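L-ornithine N(5)-monooxygenase (Pseudomonas aeruginosa, PDB 3S5W) catalyses the FAD- and NADPH-dependent hydroxylation of the side-chain amine of L-ornithine, the first step toward the hydroxamate siderophore pyoverdin. Local coordinates at residues A242-N247 and E314-V319; D256-A261 and A332-T337; I349-R354 and E364-V369. All blocks are in the same frame, centred on the assembly; numbering follows the deposited sequence.

Contact 1. Residues A242-N247 and E314-V319; sequences AFIDLN and ERIYGV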
loop_
_atom_site.group_PDB
_atom_site.type_symbol
_atom_site.label_atom_id
_atom_site.label_comp_id
_atom_site.label_asym_id
_atom_site.label_seq_id
_atom_site.Cartn_x
_atom_site.Cartn_y
_atom_site.Cartn_z
ATOM N N ALA A 242 -12.563 2.368 9.241
ATOM C CA ALA A 242 -13.327 1.216 9.740
ATOM C C ALA A 242 -14.372 1.638 10.761
ATOM O O ALA A 242 -15.559 1.244 10.683
ATOM C CB ALA A 242 -12.375 0.172 10.359
ATOM N N PHE A 243 -13.965 2.456 11.734
ATOM C CA PHE A 243 -14.928 2.924 12.703
ATOM C C PHE A 243 -16.113 3.666 12.089
ATOM O O PHE A 243 -17.249 3.454 12.481
ATOM C CB PHE A 243 -14.276 3.852 13.734
ATOM C CG PHE A 243 -15.240 4.360 14.764
ATOM C CD1 PHE A 243 -15.621 3.543 15.841
ATOM C CD2 PHE A 243 -15.764 5.661 14.673
ATOM C CE1 PHE A 243 -16.536 4.013 16.806
ATOM C CE2 PHE A 243 -16.671 6.151 15.621
ATOM C CZ PHE A 243 -17.053 5.308 16.709
ATOM N N ILE A 244 -15.840 4.583 11.175
ATOM C CA ILE A 244 -16.909 5.417 10.627
ATOM C C ILE A 244 -17.838 4.533 9.756
ATOM O O ILE A 244 -19.091 4.692 9.771
ATOM C CB ILE A 244 -16.281 6.608 9.839
ATOM C CG1 ILE A 244 -15.877 7.718 10.819
ATOM C CG2 ILE A 244 -17.211 7.127 8.729
ATOM C CD1 ILE A 244 -17.061 8.314 11.698
ATOM N N ASP A 245 -17.245 3.605 9.008
ATOM C CA ASP A 245 -18.090 2.678 8.264
ATOM C C ASP A 245 -19.032 1.847 9.161
ATOM O O ASP A 245 -20.223 1.720 8.869
ATOM C CB ASP A 245 -17.280 1.742 7.386
ATOM C CG ASP A 245 -18.136 1.119 6.302
ATOM O OD1 ASP A 245 -18.688 1.884 5.486
ATOM O OD2 ASP A 245 -18.238 -0.112 6.264
ATOM N N LEU A 246 -18.504 1.268 10.249
ATOM C CA LEU A 246 -19.369 0.563 11.201
ATOM C C LEU A 246 -20.450 1.494 11.734
ATOM O O LEU A 246 -21.653 1.122 11.760
ATOM C CB LEU A 246 -18.581 -0.088 12.352
ATOM C CG LEU A 246 -17.630 -1.201 11.861
ATOM C CD1 LEU A 246 -16.741 -1.670 13.004
ATOM C CD2 LEU A 246 -18.431 -2.370 11.301
ATOM N N ASN A 247 -20.047 2.692 12.158
ATOM C CA ASN A 247 -21.015 3.632 12.729
ATOM C C ASN A 247 -22.153 3.952 11.750
ATOM O O ASN A 247 -23.355 3.962 12.134
ATOM C CB ASN A 247 -20.329 4.951 13.091
ATOM C CG ASN A 247 -21.298 5.973 13.695
ATOM O OD1 ASN A 247 -21.767 5.798 14.813
ATOM N ND2 ASN A 247 -21.606 7.037 12.944
ATOM N N GLU A 314 -12.573 14.993 13.381
ATOM C CA GLU A 314 -13.716 15.823 13.850
ATOM C C GLU A 314 -15.020 15.012 13.796
ATOM O O GLU A 314 -15.856 15.070 14.710
ATOM C CB GLU A 314 -13.829 17.094 12.981
ATOM C CG GLU A 314 -12.828 18.189 13.397
ATOM C CD GLU A 314 -12.662 19.314 12.334
ATOM O OE1 GLU A 314 -11.641 20.037 12.404
ATOM O OE2 GLU A 314 -13.536 19.465 11.433
ATOM N N ARG A 315 -15.168 14.240 12.719
ATOM C CA ARG A 315 -16.362 13.387 12.564
ATOM C C ARG A 315 -16.451 12.357 13.684
ATOM O O ARG A 315 -17.508 12.171 14.282
ATOM C CB ARG A 315 -16.389 12.634 11.240
ATOM C CG ARG A 315 -16.933 13.445 10.092
ATOM C CD ARG A 315 -16.999 12.591 8.810
ATOM N NE ARG A 315 -18.021 11.536 8.812
ATOM C CZ ARG A 315 -18.268 10.748 7.756
ATOM N NH1 ARG A 315 -17.566 10.900 6.644
ATOM N NH2 ARG A 315 -19.216 9.816 7.796
ATOM N N ILE A 316 -15.336 11.699 13.986
ATOM C CA ILE A 316 -15.345 10.700 15.048
ATOM C C ILE A 316 -15.598 11.337 16.430
ATOM O O ILE A 316 -16.395 10.833 17.248
ATOM C CB ILE A 316 -14.051 9.829 14.987
ATOM C CG1 ILE A 316 -14.117 8.964 13.712
ATOM C CG2 ILE A 316 -13.927 8.885 16.168
ATOM C CD1 ILE A 316 -12.787 8.354 13.326
ATOM N N TYR A 317 -14.926 12.451 16.689
ATOM C CA TYR A 317 -15.128 13.134 17.964
ATOM C C TYR A 317 -16.628 13.489 18.118
ATOM O O TYR A 317 -17.205 13.335 19.197
ATOM C CB TYR A 317 -14.300 14.393 18.001
ATOM C CG TYR A 317 -14.219 14.965 19.398
ATOM C CD1 TYR A 317 -13.291 14.459 20.302
ATOM C CD2 TYR A 317 -15.073 16.002 19.819
ATOM C CE1 TYR A 317 -13.192 14.971 21.599
ATOM C CE2 TYR A 317 -14.970 16.528 21.121
ATOM C CZ TYR A 317 -14.028 16.003 21.987
ATOM O OH TYR A 317 -13.866 16.485 23.278
ATOM N N GLY A 318 -17.244 13.892 17.007
ATOM C CA GLY A 318 -18.676 14.239 16.984
ATOM C C GLY A 318 -19.544 13.044 17.358
ATOM O O GLY A 318 -20.554 13.188 18.061
ATOM N N VAL A 319 -19.189 11.866 16.829
ATOM C CA VAL A 319 -19.927 10.634 17.155
ATOM C C VAL A 319 -19.900 10.398 18.680
ATOM O O VAL A 319 -20.943 10.132 19.315
ATOM C CB VAL A 319 -19.352 9.404 16.399
ATOM C CG1 VAL A 319 -19.962 8.095 16.968
ATOM C CG2 VAL A 319 -19.601 9.537 14.875
#
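The Rossmann-type NADPH-binding domain stacks helices against a parallel sheet, and here helix 237-249, which follows the glycine-rich turn, meets helix 310-326 through F243 and I244 on one side and R315, I316 and V319 on the other. The local axes pass 10.7 Å apart at 47°, too far for backbones to touch, so side chains alone make the joint. At its middle two isoleucines meet by their branches: CG1 of I244 lies 3.6 Å from CG1 of I316, and the CD1 methyl of I244 folds back over the same I316 atom, because its chi2 of -59° bends the chain. F243 swings away from its own backbone N (chi1 -180°) and passes V319 in the opposite direction, and V319 CG1 sits at the ring edge, 4.0 Å from F243 CZ. The I316 branch approaches the same ring obliquely, with I316 CG1 3.8 Å from F243 CD2. One turn on, N247 and V319 approach from opposite directions, the two amide ends each meeting one valine methyl: N247 OD1 lies 3.6 Å from V319 CG1 and N247 ND2 3.7 Å from V319 CG2. At the other margin R315, kinked at chi3, lays one face of its guanidinium over the CG2 methyl of I244, with R315 NH2 3.5 Å from that carbon, while the charge itself is met by D248. Around the aromatic ring, H331 packs edge-to-face on F243 and F320 also meets it. Between these two segments the contact is therefore apolar: the arginine contributes a flat surface to I244, the polar groups border a hydrocarbon centre, and the salt bridge from R315 to D248 adds a polar tie between the same helices.

Contact 2. Residues D256-A261 and A332-T337; sequences DMILRA and AFRCMT. With NAP (NADP nicotinamide-adenine-dinucleotide phosphate), chain F.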
loop_
_atom_site.group_PDB
_atom_site.type_symbol
_atom_site.label_atom_id
_atom_site.label_comp_id
_atom_site.label_asym_id
_atom_site.label_seq_id
_atom_site.Cartn_x
_atom_site.Cartn_y
_atom_site.Cartn_z
ATOM N N ASP A 256 -15.668 -0.579 19.353
ATOM C CA ASP A 256 -14.669 -0.055 20.297
ATOM C C ASP A 256 -13.385 0.205 19.525
ATOM O O ASP A 256 -12.814 -0.724 18.945
ATOM C CB ASP A 256 -14.344 -1.067 21.411
ATOM C CG ASP A 256 -15.490 -1.295 22.391
ATOM O OD1 ASP A 256 -16.649 -0.875 22.127
ATOM O OD2 ASP A 256 -15.211 -1.906 23.458
ATOM N N MET A 257 -12.909 1.443 19.511
ATOM C CA MET A 257 -11.593 1.709 18.950
ATOM C C MET A 257 -10.620 1.486 20.078
ATOM O O MET A 257 -10.676 2.166 21.123
ATOM C CB MET A 257 -11.431 3.135 18.443
ATOM C CG MET A 257 -12.386 3.498 17.361
ATOM S SD MET A 257 -11.996 5.100 16.584
ATOM C CE MET A 257 -10.486 4.724 15.698
ATOM N N ILE A 258 -9.721 0.539 19.864
ATOM C CA ILE A 258 -8.754 0.181 20.892
ATOM C C ILE A 258 -7.376 0.584 20.398
ATOM O O ILE A 258 -6.812 -0.063 19.519
ATOM C CB ILE A 258 -8.826 -1.331 21.269
ATOM C CG1 ILE A 258 -10.256 -1.699 21.717
ATOM C CG2 ILE A 258 -7.735 -1.684 22.336
ATOM C CD1 ILE A 258 -10.495 -3.193 21.966
ATOM N N LEU A 259 -6.824 1.649 20.980
ATOM C CA LEU A 259 -5.539 2.144 20.525
ATOM C C LEU A 259 -4.634 2.351 21.737
ATOM O O LEU A 259 -5.098 2.784 22.812
ATOM C CB LEU A 259 -5.672 3.442 19.694
ATOM C CG LEU A 259 -6.271 4.701 20.358
ATOM C CD1 LEU A 259 -5.773 5.956 19.658
ATOM C CD2 LEU A 259 -7.810 4.667 20.348
ATOM N N ARG A 260 -3.372 1.976 21.569
ATOM C CA ARG A 260 -2.411 2.094 22.669
ATOM C C ARG A 260 -1.960 3.568 22.845
ATOM O O ARG A 260 -1.552 3.956 23.926
ATOM C CB ARG A 260 -1.230 1.121 22.492
ATOM C CG ARG A 260 -0.460 1.278 21.208
ATOM C CD ARG A 260 0.635 0.217 21.018
ATOM N NE ARG A 260 1.317 0.464 19.752
ATOM C CZ ARG A 260 2.268 -0.308 19.236
ATOM N NH1 ARG A 260 2.647 -1.405 19.869
ATOM N NH2 ARG A 260 2.830 0.013 18.079
ATOM N N ALA A 261 -2.053 4.370 21.785
ATOM C CA ALA A 261 -1.726 5.799 21.873
ATOM C C ALA A 261 -2.854 6.576 22.565
ATOM O O ALA A 261 -3.941 6.039 22.807
ATOM C CB ALA A 261 -1.415 6.371 20.476
ATOM N N ALA A 332 -17.297 2.793 22.057
ATOM C CA ALA A 332 -16.311 3.139 23.080
ATOM C C ALA A 332 -14.976 3.531 22.435
ATOM O O ALA A 332 -14.499 2.902 21.467
ATOM C CB ALA A 332 -16.132 1.982 24.077
ATOM N N PHE A 333 -14.387 4.594 22.968
ATOM C CA PHE A 333 -13.088 5.067 22.531
ATOM C C PHE A 333 -12.069 4.646 23.607
ATOM O O PHE A 333 -11.890 5.337 24.612
ATOM C CB PHE A 333 -13.098 6.593 22.363
ATOM C CG PHE A 333 -11.850 7.133 21.742
ATOM C CD1 PHE A 333 -11.592 6.926 20.385
ATOM C CD2 PHE A 333 -10.943 7.861 22.506
ATOM C CE1 PHE A 333 -10.409 7.413 19.798
ATOM C CE2 PHE A 333 -9.765 8.362 21.939
ATOM C CZ PHE A 333 -9.485 8.097 20.572
ATOM N N ARG A 334 -11.433 3.501 23.414
ATOM C CA ARG A 334 -10.494 2.953 24.414
ATOM C C ARG A 334 -9.065 3.318 24.084
ATOM O O ARG A 334 -8.321 2.505 23.561
ATOM C CB ARG A 334 -10.694 1.445 24.571
ATOM C CG ARG A 334 -12.173 1.108 24.888
ATOM C CD ARG A 334 -12.397 -0.386 24.820
ATOM N NE ARG A 334 -12.636 -0.937 26.130
ATOM C CZ ARG A 334 -13.838 -1.158 26.633
ATOM N NH1 ARG A 334 -14.919 -0.876 25.927
ATOM N NH2 ARG A 334 -13.956 -1.668 27.841
ATOM N N CYS A 335 -8.695 4.565 24.393
ATOM C CA CYS A 335 -7.341 5.035 24.162
ATOM C C CYS A 335 -6.452 4.540 25.312
ATOM O O CYS A 335 -6.968 4.047 26.301
ATOM C CB CYS A 335 -7.273 6.555 23.994
ATOM S SG CYS A 335 -8.256 7.482 25.216
ATOM N N MET A 336 -5.143 4.608 25.108
ATOM C CA MET A 336 -4.117 4.110 26.060
ATOM C C MET A 336 -4.365 2.649 26.459
ATOM O O MET A 336 -4.109 2.267 27.612
ATOM C CB MET A 336 -4.018 5.005 27.320
ATOM C CG MET A 336 -3.505 6.430 27.011
ATOM S SD MET A 336 -3.465 7.377 28.553
ATOM C CE MET A 336 -5.169 7.324 29.133
ATOM N N THR A 337 -4.860 1.845 25.511
ATOM C CA THR A 337 -5.293 0.493 25.825
ATOM C C THR A 337 -4.523 -0.496 24.957
ATOM O O THR A 337 -4.363 -0.292 23.730
ATOM C CB THR A 337 -6.819 0.313 25.645
ATOM O OG1 THR A 337 -7.523 1.166 26.548
ATOM C CG2 THR A 337 -7.257 -1.113 25.919
HETATM P PA NAP F . -0.473 3.104 10.190
HETATM O O1A NAP F . -0.471 4.561 10.007
HETATM O O2A NAP F . 0.843 2.495 10.198
HETATM O O5B NAP F . -1.373 2.814 11.463
HETATM C C5B NAP F . -1.109 1.653 12.158
HETATM C C4B NAP F . -1.951 1.779 13.411
HETATM O O4B NAP F . -1.875 0.508 13.989
HETATM C C3B NAP F . -1.342 2.792 14.389
HETATM O O3B NAP F . -2.438 3.319 15.126
HETATM C C2B NAP F . -0.498 1.852 15.268
HETATM O O2B NAP F . -0.403 2.322 16.581
HETATM C C1B NAP F . -1.356 0.564 15.292
HETATM N N9A NAP F . -0.503 -0.593 15.611
HETATM C C8A NAP F . 0.549 -1.081 14.865
HETATM N N7A NAP F . 1.091 -2.144 15.501
HETATM C C5A NAP F . 0.417 -2.317 16.650
HETATM C C6A NAP F . 0.564 -3.234 17.693
HETATM N N6A NAP F . 1.531 -4.142 17.659
HETATM N N1A NAP F . -0.287 -3.157 18.756
HETATM C C2A NAP F . -1.284 -2.223 18.831
HETATM N N3A NAP F . -1.436 -1.306 17.799
HETATM C C4A NAP F . -0.586 -1.349 16.742
HETATM O O3 NAP F . -1.430 2.378 9.111
HETATM P PN NAP F . -2.834 2.788 8.380
HETATM O O1N NAP F . -3.242 1.566 7.610
HETATM O O2N NAP F . -3.835 3.382 9.325
HETATM O O5D NAP F . -2.208 3.884 7.381
HETATM C C5D NAP F . -2.663 5.177 7.042
HETATM C C4D NAP F . -2.200 5.246 5.591
HETATM O O4D NAP F . -2.992 6.008 4.720
HETATM C C3D NAP F . -0.804 5.781 5.310
HETATM O O3D NAP F . 0.194 5.001 5.923
HETATM C C2D NAP F . -0.837 5.749 3.773
HETATM O O2D NAP F . -0.353 4.567 3.146
HETATM C C1D NAP F . -2.332 5.902 3.464
HETATM P P2B NAP F . 0.909 3.059 17.180
HETATM O O1X NAP F . 0.667 2.916 18.678
HETATM O O2X NAP F . 0.799 4.471 16.638
HETATM O O3X NAP F . 2.143 2.367 16.658
HETATM O O HOH W 1 -4.190 -1.244 21.022
#
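L259 brings its CD2 methyl obliquely against the F333 ring, 4.2 Å from the centroid and 29° off the normal, an off-centre CH-pi contact. The sulfur of M257 reaches the same ring at its edge, with M257 SD 4.2 Å from F333 CD1, a Met-aromatic contact. On the face carrying D256, I258 and R334, the kinked R334 chain brings NH1 to 2.7 Å from D256 OD2; carboxylate and guanidinium planes are nearly parallel (13°), but OD2 comes in obliquely, and one oxygen and one nitrogen make the salt bridge. The aliphatic part of R334 runs alongside I258. The parallel ladder includes M257 N to A332 O (2.9 Å); beyond its end the regular pattern is lost, yet T337 N still meets L259 O almost straight (179°). R260 extends to NADP: its NE gives a 2.8 Å hydrogen bond to phosphate oxygen O1X and its NH2 one to O3X, while one guanidinium face rests on the adenine, off-centre. This two-pronged grip on the 2'-phosphate is consistent with a preference for NADPH. Strand 332-334 edges the parallel sheet beside 253-258, whose other neighbour is strand 228-233; M257 packs on helix 237-249, and I258 and R334 meet strand 348-355.

Contact 3. Residues I349-R354 and E364-V369; sequences IELALR and ETYDAV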
loop_
_atom_site.group_PDB
_atom_site.type_symbol
_atom_site.label_atom_id
_atom_site.label_comp_id
_atom_site.label_asym_id
_atom_site.label_seq_id
_atom_site.Cartn_x
_atom_site.Cartn_y
_atom_site.Cartn_z
ATOM N N ILE A 349 -14.417 -13.467 20.626
ATOM C CA ILE A 349 -12.999 -13.270 20.864
ATOM C C ILE A 349 -12.874 -12.463 22.163
ATOM O O ILE A 349 -13.345 -11.313 22.247
ATOM C CB ILE A 349 -12.267 -12.560 19.661
ATOM C CG1 ILE A 349 -12.504 -13.333 18.348
ATOM C CG2 ILE A 349 -10.765 -12.365 19.948
ATOM C CD1 ILE A 349 -12.063 -14.818 18.386
ATOM N N GLU A 350 -12.247 -13.072 23.166
ATOM C CA GLU A 350 -12.116 -12.440 24.467
ATOM C C GLU A 350 -10.789 -11.681 24.495
ATOM O O GLU A 350 -9.742 -12.241 24.207
ATOM C CB GLU A 350 -12.211 -13.514 25.582
ATOM C CG GLU A 350 -12.062 -12.953 26.968
ATOM C CD GLU A 350 -12.135 -14.039 28.014
ATOM O OE1 GLU A 350 -13.220 -14.616 28.206
ATOM O OE2 GLU A 350 -11.095 -14.324 28.618
ATOM N N LEU A 351 -10.835 -10.387 24.804
ATOM C CA LEU A 351 -9.624 -9.580 24.821
ATOM C C LEU A 351 -9.400 -9.112 26.243
ATOM O O LEU A 351 -10.324 -8.591 26.860
ATOM C CB LEU A 351 -9.774 -8.326 23.934
ATOM C CG LEU A 351 -10.001 -8.493 22.427
ATOM C CD1 LEU A 351 -9.912 -7.112 21.737
ATOM C CD2 LEU A 351 -9.007 -9.471 21.798
ATOM N N ALA A 352 -8.177 -9.307 26.735
ATOM C CA ALA A 352 -7.759 -8.766 28.021
ATOM C C ALA A 352 -7.079 -7.434 27.714
ATOM O O ALA A 352 -6.056 -7.383 27.026
ATOM C CB ALA A 352 -6.820 -9.745 28.760
ATOM N N LEU A 353 -7.694 -6.365 28.212
ATOM C CA LEU A 353 -7.340 -4.995 27.845
ATOM C C LEU A 353 -6.707 -4.216 29.017
ATOM O O LEU A 353 -7.338 -4.035 30.082
ATOM C CB LEU A 353 -8.568 -4.267 27.329
ATOM C CG LEU A 353 -9.284 -4.879 26.109
ATOM C CD1 LEU A 353 -10.549 -4.059 25.862
ATOM C CD2 LEU A 353 -8.418 -4.926 24.874
ATOM N N ARG A 354 -5.469 -3.790 28.818
ATOM C CA ARG A 354 -4.747 -3.052 29.858
ATOM C C ARG A 354 -4.879 -1.564 29.571
ATOM O O ARG A 354 -4.416 -1.091 28.537
ATOM C CB ARG A 354 -3.266 -3.455 29.880
ATOM C CG ARG A 354 -2.416 -2.732 30.949
ATOM C CD ARG A 354 -2.656 -3.266 32.353
ATOM N NE ARG A 354 -2.226 -4.655 32.480
ATOM C CZ ARG A 354 -2.443 -5.421 33.551
ATOM N NH1 ARG A 354 -3.109 -4.947 34.599
ATOM N NH2 ARG A 354 -2.017 -6.675 33.555
ATOM N N GLU A 364 -13.027 -8.003 27.771
ATOM C CA GLU A 364 -14.221 -7.761 26.947
ATOM C C GLU A 364 -14.293 -8.802 25.837
ATOM O O GLU A 364 -13.284 -9.156 25.255
ATOM C CB GLU A 364 -14.213 -6.349 26.319
ATOM C CG GLU A 364 -14.030 -5.169 27.304
ATOM C CD GLU A 364 -15.249 -4.875 28.202
ATOM O OE1 GLU A 364 -16.403 -5.093 27.773
ATOM O OE2 GLU A 364 -15.034 -4.394 29.349
ATOM N N THR A 365 -15.500 -9.241 25.526
ATOM C CA THR A 365 -15.700 -10.230 24.464
ATOM C C THR A 365 -16.383 -9.615 23.242
ATOM O O THR A 365 -17.409 -8.919 23.377
ATOM C CB THR A 365 -16.497 -11.448 24.998
ATOM O OG1 THR A 365 -15.741 -12.064 26.044
ATOM C CG2 THR A 365 -16.730 -12.507 23.898
ATOM N N TYR A 366 -15.815 -9.896 22.065
ATOM C CA TYR A 366 -16.247 -9.302 20.798
ATOM C C TYR A 366 -16.675 -10.384 19.824
ATOM O O TYR A 366 -16.134 -11.490 19.844
ATOM C CB TYR A 366 -15.102 -8.476 20.193
ATOM C CG TYR A 366 -14.733 -7.306 21.091
ATOM C CD1 TYR A 366 -15.449 -6.094 21.041
ATOM C CD2 TYR A 366 -13.702 -7.417 22.001
ATOM C CE1 TYR A 366 -15.117 -5.027 21.887
ATOM C CE2 TYR A 366 -13.368 -6.368 22.844
ATOM C CZ TYR A 366 -14.071 -5.185 22.796
ATOM O OH TYR A 366 -13.707 -4.160 23.664
ATOM N N ASP A 367 -17.603 -10.022 18.948
ATOM C CA ASP A 367 -18.079 -10.877 17.888
ATOM C C ASP A 367 -17.060 -10.917 16.751
ATOM O O ASP A 367 -16.953 -11.916 16.040
ATOM C CB ASP A 367 -19.438 -10.377 17.383
ATOM C CG ASP A 367 -20.543 -10.555 18.416
ATOM O OD1 ASP A 367 -21.047 -9.554 18.979
ATOM O OD2 ASP A 367 -20.904 -11.709 18.684
ATOM N N ALA A 368 -16.305 -9.822 16.600
ATOM C CA ALA A 368 -15.268 -9.693 15.588
ATOM C C ALA A 368 -14.183 -8.714 16.054
ATOM O O ALA A 368 -14.433 -7.829 16.906
ATOM C CB ALA A 368 -15.876 -9.248 14.231
ATOM N N VAL A 369 -12.975 -8.912 15.557
ATOM C CA VAL A 369 -11.865 -8.018 15.837
ATOM C C VAL A 369 -11.208 -7.627 14.495
ATOM O O VAL A 369 -10.714 -8.482 13.744
ATOM C CB VAL A 369 -10.811 -8.619 16.807
ATOM C CG1 VAL A 369 -9.654 -7.647 17.043
ATOM C CG2 VAL A 369 -11.460 -9.097 18.127
#
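Y366 and L351 both turn CG away from their own carbonyl carbon (chi1 -63° in each), and this sets the two side chains crossing at about a right angle on one face of the sheet. The L351 CD1 methyl comes to 3.7 Å from Y366 CE2, approaching the ring obliquely. L353 comes to meet Y366 from the opposite direction, its CD1 3.8 Å from Y366 OH, and that hydroxyl finds its polar partner in D256. L353 CD1 also meets CG of E364, whose chain bends at chi2 and carries the carboxylate off. Farther along, CG2 of I349 and CG2 of V369 touch at 3.8 Å. On the other face E350 and T365 cross obliquely, with T365 OG1 3.8 Å from E350 CB, while the E350 carboxylate goes to R341 in a salt bridge. Two hydrogen-bonded pairs flank this one. I349 N donates to Y366 O (2.7 Å), and Y366 N returns a bond to I349 O; L351 N meets E364 O at 2.8 Å, and E364 N donates to L351 O. Such alternation marks antiparallel pairing, and the consecutive strands 348-355 and 361-366 form a beta hairpin in a three-stranded sheet whose Y366-bearing face packs on strand 228-233 of the Rossmann-type sheet.

The three contacts run from the helices through the parallel sheet to the hairpin packed on it, and contact 3 reaches back into that sheet through V369. Contacts 1 and 2 interlock along the chain, each helix being followed by its strand, and their centres lie 14 Å apart: F243 CD1 packs 3.6 Å from M257 CG. Contact 2 joins contact 3, with centres 12 Å apart, through a probable hydrogen bond of 2.7 Å between D256 OD2 and Y366 OH, and T337 CG2 rests 3.7 Å from L353 CB. Contacts 1 and 3 do not touch. Only contact 2 holds NADP directly; the side chain of I316 stands about 11 Å from NADP. The side chain of L353 is about 10 Å from NADP.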